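Local coordinates for protein bifunctional cytochrome P450/NADPH--P450 reductase (PDB 7F3H) that hydroxylates organic substrates at a heme-bound iron as a cytochrome P450, probably drawing electrons from NADPH through a reductase fused to it, at residues A[8-19]-A[39-48]; A[294-303]-A[456-464]. All coordinates share one frame; numbering follows the deposited sequence.

Contact 1: A[8-19]-A[39-48]; sequences IPSPPKHPQYGH and IPEGLFQLDI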
loop_
_atom_site.group_PDB
_atom_site.type_symbol
_atom_site.label_atom_id
_atom_site.label_comp_id
_atom_site.label_asym_id
_atom_site.label_seq_id
_atom_site.Cartn_x
_atom_site.Cartn_y
_atom_site.Cartn_z
ATOM N N ILE A 8 19.202 -23.073 7.541
ATOM C CA ILE A 8 18.728 -22.045 6.611
ATOM C C ILE A 8 19.938 -21.346 6.001
ATOM O O ILE A 8 20.857 -20.938 6.740
ATOM C CB ILE A 8 17.813 -21.044 7.337
ATOM C CG1 ILE A 8 16.547 -21.752 7.831
ATOM C CG2 ILE A 8 17.479 -19.875 6.430
ATOM C CD1 ILE A 8 15.685 -20.923 8.724
ATOM N N PRO A 9 20.023 -21.214 4.681
ATOM C CA PRO A 9 21.202 -20.570 4.094
ATOM C C PRO A 9 21.409 -19.171 4.660
ATOM O O PRO A 9 20.454 -18.463 4.999
ATOM C CB PRO A 9 20.884 -20.532 2.591
ATOM C CG PRO A 9 19.845 -21.647 2.389
ATOM C CD PRO A 9 19.057 -21.673 3.669
ATOM N N SER A 10 22.687 -18.786 4.767
ATOM C CA SER A 10 23.086 -17.497 5.282
ATOM C C SER A 10 24.330 -16.971 4.559
ATOM O O SER A 10 25.266 -17.743 4.315
ATOM C CB SER A 10 23.323 -17.584 6.792
ATOM O OG SER A 10 23.242 -16.289 7.380
ATOM N N PRO A 11 24.358 -15.696 4.168
ATOM C CA PRO A 11 25.527 -15.150 3.442
ATOM C C PRO A 11 26.732 -15.065 4.363
ATOM O O PRO A 11 26.588 -15.022 5.594
ATOM C CB PRO A 11 25.062 -13.741 3.040
ATOM C CG PRO A 11 23.607 -13.741 3.241
ATOM C CD PRO A 11 23.334 -14.659 4.365
ATOM N N PRO A 12 27.941 -15.044 3.806
ATOM C CA PRO A 12 29.150 -15.226 4.640
ATOM C C PRO A 12 29.448 -14.152 5.721
ATOM O O PRO A 12 30.269 -14.467 6.598
ATOM C CB PRO A 12 30.277 -15.323 3.598
ATOM C CG PRO A 12 29.712 -14.705 2.364
ATOM C CD PRO A 12 28.255 -14.997 2.373
ATOM N N LYS A 13 28.851 -12.937 5.702
ATOM C CA LYS A 13 29.039 -11.898 6.745
ATOM C C LYS A 13 30.364 -11.128 6.592
ATOM O O LYS A 13 31.385 -11.709 6.208
ATOM C CB LYS A 13 28.937 -12.543 8.135
ATOM C CG LYS A 13 29.036 -11.685 9.363
ATOM C CD LYS A 13 28.972 -12.570 10.624
ATOM C CE LYS A 13 27.600 -12.974 11.149
ATOM N NZ LYS A 13 26.918 -11.895 11.941
ATOM N N HIS A 14 30.389 -9.830 6.951
ATOM C CA HIS A 14 31.438 -8.811 6.755
ATOM C C HIS A 14 32.236 -8.561 8.037
ATOM O O HIS A 14 31.644 -8.473 9.120
ATOM C CB HIS A 14 30.807 -7.489 6.305
ATOM C CG HIS A 14 31.785 -6.445 5.856
ATOM N ND1 HIS A 14 32.620 -5.775 6.725
ATOM C CD2 HIS A 14 32.031 -5.925 4.626
ATOM C CE1 HIS A 14 33.351 -4.905 6.050
ATOM N NE2 HIS A 14 33.010 -4.971 4.774
ATOM N N PRO A 15 33.572 -8.427 7.920
ATOM C CA PRO A 15 34.425 -8.349 9.125
ATOM C C PRO A 15 34.139 -7.152 10.013
ATOM O O PRO A 15 34.284 -7.256 11.239
ATOM C CB PRO A 15 35.853 -8.273 8.550
ATOM C CG PRO A 15 35.763 -8.766 7.159
ATOM C CD PRO A 15 34.377 -8.393 6.681
ATOM N N GLN A 16 33.758 -6.007 9.439
ATOM C CA GLN A 16 33.388 -4.870 10.269
ATOM C C GLN A 16 31.885 -4.824 10.553
ATOM O O GLN A 16 31.472 -4.598 11.700
ATOM C CB GLN A 16 33.859 -3.566 9.610
ATOM C CG GLN A 16 35.385 -3.399 9.619
ATOM C CD GLN A 16 36.003 -3.738 10.983
ATOM O OE1 GLN A 16 36.897 -4.586 11.073
ATOM N NE2 GLN A 16 35.530 -3.073 12.048
ATOM N N TYR A 17 31.050 -5.093 9.546
ATOM C CA TYR A 17 29.627 -4.809 9.659
ATOM C C TYR A 17 28.785 -6.025 10.042
ATOM O O TYR A 17 27.617 -5.857 10.400
ATOM C CB TYR A 17 29.111 -4.198 8.351
ATOM C CG TYR A 17 29.947 -3.030 7.843
ATOM C CD1 TYR A 17 30.533 -3.065 6.587
ATOM C CD2 TYR A 17 30.143 -1.886 8.625
ATOM C CE1 TYR A 17 31.292 -1.996 6.120
ATOM C CE2 TYR A 17 30.896 -0.823 8.169
ATOM C CZ TYR A 17 31.467 -0.878 6.914
ATOM O OH TYR A 17 32.223 0.175 6.436
ATOM N N GLY A 18 29.347 -7.229 9.983
ATOM C CA GLY A 18 28.587 -8.453 10.179
ATOM C C GLY A 18 27.588 -8.670 9.049
ATOM O O GLY A 18 27.985 -8.932 7.914
ATOM N N HIS A 19 26.300 -8.492 9.329
ATOM C CA HIS A 19 25.250 -8.518 8.318
ATOM C C HIS A 19 24.536 -7.188 8.219
ATOM O O HIS A 19 23.656 -7.036 7.359
ATOM C CB HIS A 19 24.195 -9.594 8.608
ATOM C CG HIS A 19 24.610 -10.970 8.208
ATOM N ND1 HIS A 19 24.115 -12.106 8.819
ATOM C CD2 HIS A 19 25.466 -11.392 7.250
ATOM C CE1 HIS A 19 24.660 -13.170 8.261
ATOM N NE2 HIS A 19 25.484 -12.766 7.308
ATOM N N ILE A 39 20.755 -16.807 -3.771
ATOM C CA ILE A 39 20.477 -18.019 -3.001
ATOM C C ILE A 39 19.267 -18.760 -3.567
ATOM O O ILE A 39 18.114 -18.384 -3.305
ATOM C CB ILE A 39 20.289 -17.652 -1.516
ATOM C CG1 ILE A 39 21.462 -16.761 -1.050
ATOM C CG2 ILE A 39 20.143 -18.897 -0.625
ATOM C CD1 ILE A 39 21.483 -16.448 0.421
ATOM N N PRO A 40 19.486 -19.854 -4.307
ATOM C CA PRO A 40 18.368 -20.506 -5.010
ATOM C C PRO A 40 17.471 -21.349 -4.127
ATOM O O PRO A 40 16.355 -21.660 -4.564
ATOM C CB PRO A 40 19.073 -21.379 -6.055
ATOM C CG PRO A 40 20.375 -21.737 -5.400
ATOM C CD PRO A 40 20.784 -20.479 -4.631
ATOM N N GLU A 41 17.884 -21.677 -2.893
ATOM C CA GLU A 41 17.030 -22.441 -1.980
ATOM C C GLU A 41 15.750 -21.723 -1.606
ATOM O O GLU A 41 14.881 -22.328 -0.967
ATOM C CB GLU A 41 17.758 -22.794 -0.690
ATOM C CG GLU A 41 18.874 -23.763 -0.867
ATOM C CD GLU A 41 20.185 -23.033 -1.069
ATOM O OE1 GLU A 41 20.151 -21.926 -1.653
ATOM O OE2 GLU A 41 21.246 -23.558 -0.666
ATOM N N GLY A 42 15.661 -20.420 -1.838
ATOM C CA GLY A 42 14.400 -19.734 -1.658
ATOM C C GLY A 42 14.168 -19.137 -0.282
ATOM O O GLY A 42 13.094 -18.537 -0.066
ATOM N N LEU A 43 15.124 -19.262 0.655
ATOM C CA LEU A 43 15.018 -18.509 1.903
ATOM C C LEU A 43 16.441 -18.334 2.443
ATOM O O LEU A 43 17.320 -19.159 2.185
ATOM C CB LEU A 43 14.127 -19.200 2.988
ATOM C CG LEU A 43 14.587 -20.333 3.938
ATOM C CD1 LEU A 43 13.613 -20.627 5.121
ATOM C CD2 LEU A 43 15.061 -21.597 3.282
ATOM N N PHE A 44 16.658 -17.275 3.220
ATOM C CA PHE A 44 17.969 -17.093 3.850
ATOM C C PHE A 44 17.808 -16.423 5.207
ATOM O O PHE A 44 16.725 -15.965 5.575
ATOM C CB PHE A 44 18.957 -16.306 2.970
ATOM C CG PHE A 44 18.515 -14.892 2.650
ATOM C CD1 PHE A 44 18.603 -13.880 3.602
ATOM C CD2 PHE A 44 18.043 -14.573 1.383
ATOM C CE1 PHE A 44 18.203 -12.604 3.315
ATOM C CE2 PHE A 44 17.649 -13.288 1.073
ATOM C CZ PHE A 44 17.723 -12.299 2.045
ATOM N N GLN A 45 18.931 -16.351 5.927
ATOM C CA GLN A 45 19.015 -15.939 7.329
ATOM C C GLN A 45 20.116 -14.888 7.502
ATOM O O GLN A 45 21.199 -15.034 6.936
ATOM C CB GLN A 45 19.349 -17.173 8.153
ATOM C CG GLN A 45 18.952 -17.204 9.574
ATOM C CD GLN A 45 19.539 -18.440 10.243
ATOM O OE1 GLN A 45 20.214 -19.246 9.593
ATOM N NE2 GLN A 45 19.317 -18.577 11.542
ATOM N N LEU A 46 19.837 -13.829 8.277
ATOM C CA LEU A 46 20.785 -12.784 8.671
ATOM C C LEU A 46 20.832 -12.599 10.180
ATOM O O LEU A 46 19.831 -12.854 10.861
ATOM C CB LEU A 46 20.400 -11.454 7.983
ATOM C CG LEU A 46 20.429 -11.291 6.455
ATOM C CD1 LEU A 46 20.150 -9.848 6.116
ATOM C CD2 LEU A 46 21.764 -11.725 5.850
ATOM N N ASP A 47 21.985 -12.131 10.727
ATOM C CA ASP A 47 22.069 -11.817 12.190
ATOM C C ASP A 47 22.009 -10.319 12.347
ATOM O O ASP A 47 22.966 -9.626 12.016
ATOM C CB ASP A 47 23.303 -12.217 12.996
ATOM C CG ASP A 47 23.438 -13.650 13.212
ATOM O OD1 ASP A 47 22.454 -14.403 13.035
ATOM O OD2 ASP A 47 24.562 -13.983 13.794
ATOM N N ILE A 48 20.906 -9.835 12.843
ATOM C CA ILE A 48 20.707 -8.431 13.112
ATOM C C ILE A 48 20.842 -8.185 14.606
ATOM O O ILE A 48 19.933 -8.505 15.378
ATOM C CB ILE A 48 19.384 -7.965 12.526
ATOM C CG1 ILE A 48 19.516 -8.222 11.028
ATOM C CG2 ILE A 48 19.125 -6.523 12.947
ATOM C CD1 ILE A 48 20.731 -7.467 10.410
#
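Ile39 meets Pro9 just past the end of helix 28-38: its CG2 branch lies 3.7 Å from Pro9 CB. Two residues on, Glu41 brings its carboxylate carbon against the same ring, CD to Pro9 CG 3.7 Å, so an aliphatic branch and the end of an acidic chain lie side by side against one side of the Pro9 ring. At Leu43, chi1 of 82° sets CG between the backbone N and the carbonyl carbon, which turns both methyls to the partner segment; CG lies 3.8 Å from Ile8 CG2, and CD2 faces Pro9 CD. Phe44 contributes backbone, its CA making a bent CA-H...O contact with Pro9 O, while its ring leads away. The same carbonyl receives a weak hydrogen bond from Gln45 N (Gln45 N to Pro9 O 2.8 Å). The Ser10 OG approach to Gln45 O is too short to be trusted in detail. Leu46 puts CD2 over the His19 ring, 3.8 Å from its centroid and 10° off the normal, a CH-pi contact; Lys13 CE lies over the rim of the opposite face. Asp47 N then donates in the ring plane to His19 ND1 (2.9 Å, 166°). Since His19 NE2 in turn donates to Pro11 O at 3.0 Å, the imidazole is fixed at both nitrogens and probably neutral. Lys13 NZ and Asp47 OD2 make only a long salt bridge, 3.7 Å. The N-terminal segment thus lies along an edge of the cytochrome P450 fold, probably its beta1 sheet: strand 43-48 is outermost there, paired with strand 51-56. Leu46 also packs on Phe32 and Leu35 of helix 28-38, probably the A helix, and Ile8, Pro9, Glu41 and Leu43 reach strand 349-351 at Tyr349 and Ile351.

Contact 2: A[294-303]-A[456-464]; sequences YAEVDRLLPG and RRPHERFSV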
loop_
_atom_site.group_PDB
_atom_site.type_symbol
_atom_site.label_atom_id
_atom_site.label_comp_id
_atom_site.label_asym_id
_atom_site.label_seq_id
_atom_site.Cartn_x
_atom_site.Cartn_y
_atom_site.Cartn_z
ATOM N N TYR A 294 -3.743 4.603 -23.669
ATOM C CA TYR A 294 -4.353 5.754 -24.327
ATOM C C TYR A 294 -5.484 5.319 -25.272
ATOM O O TYR A 294 -6.530 5.983 -25.371
ATOM C CB TYR A 294 -3.292 6.537 -25.087
ATOM C CG TYR A 294 -2.479 7.573 -24.310
ATOM C CD1 TYR A 294 -3.094 8.556 -23.546
ATOM C CD2 TYR A 294 -1.087 7.627 -24.447
ATOM C CE1 TYR A 294 -2.335 9.531 -22.894
ATOM C CE2 TYR A 294 -0.345 8.569 -23.827
ATOM C CZ TYR A 294 -0.952 9.524 -23.051
ATOM O OH TYR A 294 -0.149 10.466 -22.439
ATOM N N ALA A 295 -5.264 4.232 -26.014
ATOM C CA ALA A 295 -6.296 3.710 -26.910
ATOM C C ALA A 295 -7.563 3.321 -26.140
ATOM O O ALA A 295 -8.686 3.606 -26.580
ATOM C CB ALA A 295 -5.745 2.514 -27.694
ATOM N N GLU A 296 -7.399 2.612 -25.020
ATOM C CA GLU A 296 -8.549 2.236 -24.193
ATOM C C GLU A 296 -9.309 3.477 -23.711
ATOM O O GLU A 296 -10.546 3.551 -23.815
ATOM C CB GLU A 296 -8.060 1.374 -23.032
ATOM C CG GLU A 296 -9.032 1.142 -21.925
ATOM C CD GLU A 296 -8.681 -0.111 -21.114
ATOM O OE1 GLU A 296 -9.134 -1.231 -21.483
ATOM O OE2 GLU A 296 -7.946 0.021 -20.105
ATOM N N VAL A 297 -8.569 4.463 -23.185
ATOM C CA VAL A 297 -9.160 5.704 -22.676
ATOM C C VAL A 297 -9.948 6.423 -23.767
ATOM O O VAL A 297 -11.040 6.951 -23.520
ATOM C CB VAL A 297 -8.049 6.608 -22.091
ATOM C CG1 VAL A 297 -8.519 8.021 -21.929
ATOM C CG2 VAL A 297 -7.561 6.065 -20.770
ATOM N N ASP A 298 -9.403 6.468 -24.983
ATOM C CA ASP A 298 -10.079 7.175 -26.068
ATOM C C ASP A 298 -11.281 6.383 -26.563
ATOM O O ASP A 298 -12.311 6.964 -26.916
ATOM C CB ASP A 298 -9.082 7.453 -27.203
ATOM C CG ASP A 298 -7.898 8.330 -26.745
ATOM O OD1 ASP A 298 -7.956 8.891 -25.620
ATOM O OD2 ASP A 298 -6.897 8.438 -27.491
ATOM N N ARG A 299 -11.195 5.053 -26.492
ATOM C CA ARG A 299 -12.338 4.208 -26.803
ATOM C C ARG A 299 -13.488 4.486 -25.846
ATOM O O ARG A 299 -14.633 4.661 -26.275
ATOM C CB ARG A 299 -11.902 2.752 -26.729
ATOM C CG ARG A 299 -12.907 1.758 -27.179
ATOM C CD ARG A 299 -12.230 0.433 -27.521
ATOM N NE ARG A 299 -11.297 -0.085 -26.515
ATOM C CZ ARG A 299 -9.969 -0.140 -26.689
ATOM N NH1 ARG A 299 -9.418 0.310 -27.823
ATOM N NH2 ARG A 299 -9.187 -0.657 -25.734
ATOM N N LEU A 300 -13.192 4.605 -24.555
ATOM C CA LEU A 300 -14.249 4.693 -23.562
ATOM C C LEU A 300 -14.653 6.117 -23.207
ATOM O O LEU A 300 -15.789 6.325 -22.778
ATOM C CB LEU A 300 -13.823 3.979 -22.291
ATOM C CG LEU A 300 -13.803 2.474 -22.424
ATOM C CD1 LEU A 300 -13.086 1.908 -21.201
ATOM C CD2 LEU A 300 -15.239 1.980 -22.520
ATOM N N LEU A 301 -13.744 7.093 -23.301
ATOM C CA LEU A 301 -14.033 8.483 -22.939
ATOM C C LEU A 301 -13.666 9.459 -24.043
ATOM O O LEU A 301 -12.728 10.255 -23.891
ATOM C CB LEU A 301 -13.293 8.881 -21.666
ATOM C CG LEU A 301 -13.703 8.213 -20.355
ATOM C CD1 LEU A 301 -12.774 8.738 -19.266
ATOM C CD2 LEU A 301 -15.188 8.452 -20.005
ATOM N N PRO A 302 -14.388 9.455 -25.157
ATOM C CA PRO A 302 -14.088 10.444 -26.202
ATOM C C PRO A 302 -14.410 11.849 -25.709
ATOM O O PRO A 302 -15.246 12.045 -24.818
ATOM C CB PRO A 302 -14.995 10.031 -27.368
ATOM C CG PRO A 302 -16.142 9.265 -26.708
ATOM C CD PRO A 302 -15.569 8.622 -25.475
ATOM N N GLY A 303 -13.728 12.831 -26.310
ATOM C CA GLY A 303 -13.885 14.221 -25.924
ATOM C C GLY A 303 -13.661 14.379 -24.443
ATOM O O GLY A 303 -12.776 13.744 -23.857
ATOM N N ARG A 456 -3.852 16.962 -24.248
ATOM C CA ARG A 456 -3.981 16.280 -25.525
ATOM C C ARG A 456 -4.893 17.075 -26.456
ATOM O O ARG A 456 -5.986 17.504 -26.067
ATOM C CB ARG A 456 -4.513 14.862 -25.318
ATOM C CG ARG A 456 -3.538 13.966 -24.567
ATOM C CD ARG A 456 -4.156 12.634 -24.231
ATOM N NE ARG A 456 -4.243 11.790 -25.418
ATOM C CZ ARG A 456 -5.120 10.799 -25.587
ATOM N NH1 ARG A 456 -6.002 10.502 -24.630
ATOM N NH2 ARG A 456 -5.099 10.098 -26.721
ATOM N N ARG A 457 -4.462 17.246 -27.656
ATOM C CA ARG A 457 -5.318 18.028 -28.532
ATOM C C ARG A 457 -6.317 17.106 -29.235
ATOM O O ARG A 457 -6.064 15.900 -29.355
ATOM C CB ARG A 457 -4.473 18.774 -29.553
ATOM C CG ARG A 457 -3.299 19.521 -28.950
ATOM C CD ARG A 457 -2.354 20.038 -30.034
ATOM N NE ARG A 457 -1.302 20.875 -29.474
ATOM C CZ ARG A 457 -0.000 20.680 -29.663
ATOM N NH1 ARG A 457 0.403 19.650 -30.397
ATOM N NH2 ARG A 457 0.893 21.500 -29.104
ATOM N N PRO A 458 -7.469 17.639 -29.686
ATOM C CA PRO A 458 -8.531 16.756 -30.240
ATOM C C PRO A 458 -8.073 15.790 -31.318
ATOM O O PRO A 458 -8.354 14.588 -31.241
ATOM C CB PRO A 458 -9.550 17.770 -30.779
ATOM C CG PRO A 458 -9.437 18.895 -29.794
ATOM C CD PRO A 458 -7.936 19.029 -29.551
ATOM N N HIS A 459 -7.307 16.272 -32.291
ATOM C CA HIS A 459 -6.790 15.433 -33.357
ATOM C C HIS A 459 -5.764 14.416 -32.870
ATOM O O HIS A 459 -5.273 13.617 -33.674
ATOM C CB HIS A 459 -6.200 16.328 -34.432
ATOM C CG HIS A 459 -4.972 17.047 -33.987
ATOM N ND1 HIS A 459 -5.018 18.286 -33.382
ATOM C CD2 HIS A 459 -3.662 16.696 -34.035
ATOM C CE1 HIS A 459 -3.786 18.676 -33.093
ATOM N NE2 HIS A 459 -2.947 17.732 -33.479
ATOM N N GLU A 460 -5.366 14.492 -31.605
ATOM C CA GLU A 460 -4.405 13.581 -31.005
ATOM C C GLU A 460 -5.056 12.413 -30.287
ATOM O O GLU A 460 -4.351 11.508 -29.838
ATOM C CB GLU A 460 -3.491 14.353 -30.060
ATOM C CG GLU A 460 -2.450 15.133 -30.827
ATOM C CD GLU A 460 -1.671 16.085 -29.949
ATOM O OE1 GLU A 460 -2.081 16.318 -28.786
ATOM O OE2 GLU A 460 -0.640 16.603 -30.431
ATOM N N ARG A 461 -6.380 12.399 -30.196
ATOM C CA ARG A 461 -7.109 11.277 -29.627
ATOM C C ARG A 461 -7.321 10.217 -30.697
ATOM O O ARG A 461 -7.305 10.513 -31.897
ATOM C CB ARG A 461 -8.476 11.731 -29.124
ATOM C CG ARG A 461 -8.524 13.029 -28.320
ATOM C CD ARG A 461 -7.961 12.855 -26.949
ATOM N NE ARG A 461 -8.659 11.799 -26.229
ATOM C CZ ARG A 461 -9.744 11.943 -25.476
ATOM N NH1 ARG A 461 -10.305 13.136 -25.299
ATOM N NH2 ARG A 461 -10.265 10.869 -24.889
ATOM N N PHE A 462 -7.456 8.964 -30.268
ATOM C CA PHE A 462 -7.781 7.870 -31.178
ATOM C C PHE A 462 -9.313 7.721 -31.266
ATOM O O PHE A 462 -10.066 8.491 -30.665
ATOM C CB PHE A 462 -7.001 6.616 -30.740
ATOM C CG PHE A 462 -5.525 6.903 -30.399
ATOM C CD1 PHE A 462 -4.652 7.404 -31.380
ATOM C CD2 PHE A 462 -5.020 6.724 -29.111
ATOM C CE1 PHE A 462 -3.286 7.702 -31.084
ATOM C CE2 PHE A 462 -3.663 7.021 -28.807
ATOM C CZ PHE A 462 -2.800 7.516 -29.794
ATOM N N SER A 463 -9.790 6.754 -32.062
ATOM C CA SER A 463 -11.211 6.610 -32.435
ATOM C C SER A 463 -11.827 7.695 -33.300
ATOM O O SER A 463 -11.425 8.866 -33.281
ATOM C CB SER A 463 -12.183 6.463 -31.251
ATOM O OG SER A 463 -11.850 5.413 -30.377
ATOM N N VAL A 464 -12.852 7.279 -34.033
ATOM C CA VAL A 464 -13.725 8.123 -34.827
ATOM C C VAL A 464 -15.135 7.630 -34.574
ATOM O O VAL A 464 -15.322 6.622 -33.885
ATOM C CB VAL A 464 -13.369 8.074 -36.315
ATOM C CG1 VAL A 464 -13.646 6.683 -36.867
ATOM C CG2 VAL A 464 -14.181 9.122 -37.086
#
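A salt-bridge network of Asp298 with Arg456 and Arg461 fastens the last turns of a helix to the loop that follows strand 450-455. Arg456 meets the carboxylate end-on, NH1 to Asp298 OD1 at 2.7 Å and NH2 to Asp298 OD2 at 2.6 Å, both on syn lone pairs, with the two planes nearly coplanar. Bends at chi2 (-73°) and chi3 (-57°) fold the Arg461 chain so that its guanidinium comes over the carboxylate, side-on and steeply inclined, and gives both NE and NH2 to Asp298 OD1, NE at 3.1 Å. Phe462 N adds a nearly straight bond to Asp298 OD2 (2.9 Å, 174°), bringing the count to five bonds on one side chain. The helix, 287-300, follows the long helix 254-285 and is probably the J helix of the P450 fold; Arg461 closes over its C-terminal end, NH2 reaching Leu301 O at 2.7 Å and NH1 reaching Gly303 O at 2.9 Å. With an alanine here instead of Asp298, the guanidinium groups of Arg456 and Arg461 would probably be left close together without their shared counter-charge, and Phe462 N without its acceptor. The Arg456 guanidinium is sandwiched between Tyr294 CD1 on one face, 3.6 Å from Arg456 CZ, and Arg461 CD on the other. Its NH1 also bonds Leu423 O of helix 408-425, while Tyr294 OH bonds the backbone at Phe426 and Leu428.

From the N terminus, contact 1 comes first: the loop 8-19 returns to strand 43-48 after 19 intervening residues, a short loop that contains helix 28-38. It is complete before contact 2 opens at 294-303, so the two are in series, neither crossing nor nesting. Contact 2 spans 152 residues, including helix 408-425, and joins the loop after strand 450-455, near the end of the modelled chain, to the end of helix 287-300. Their centres lie 52 Å apart on opposite sides of the chain's centre, the nearest atoms about 34 Å from each other. Contact 1 thus secures the N-terminal segment to a sheet edge, contact 2 the last modelled loop to helices.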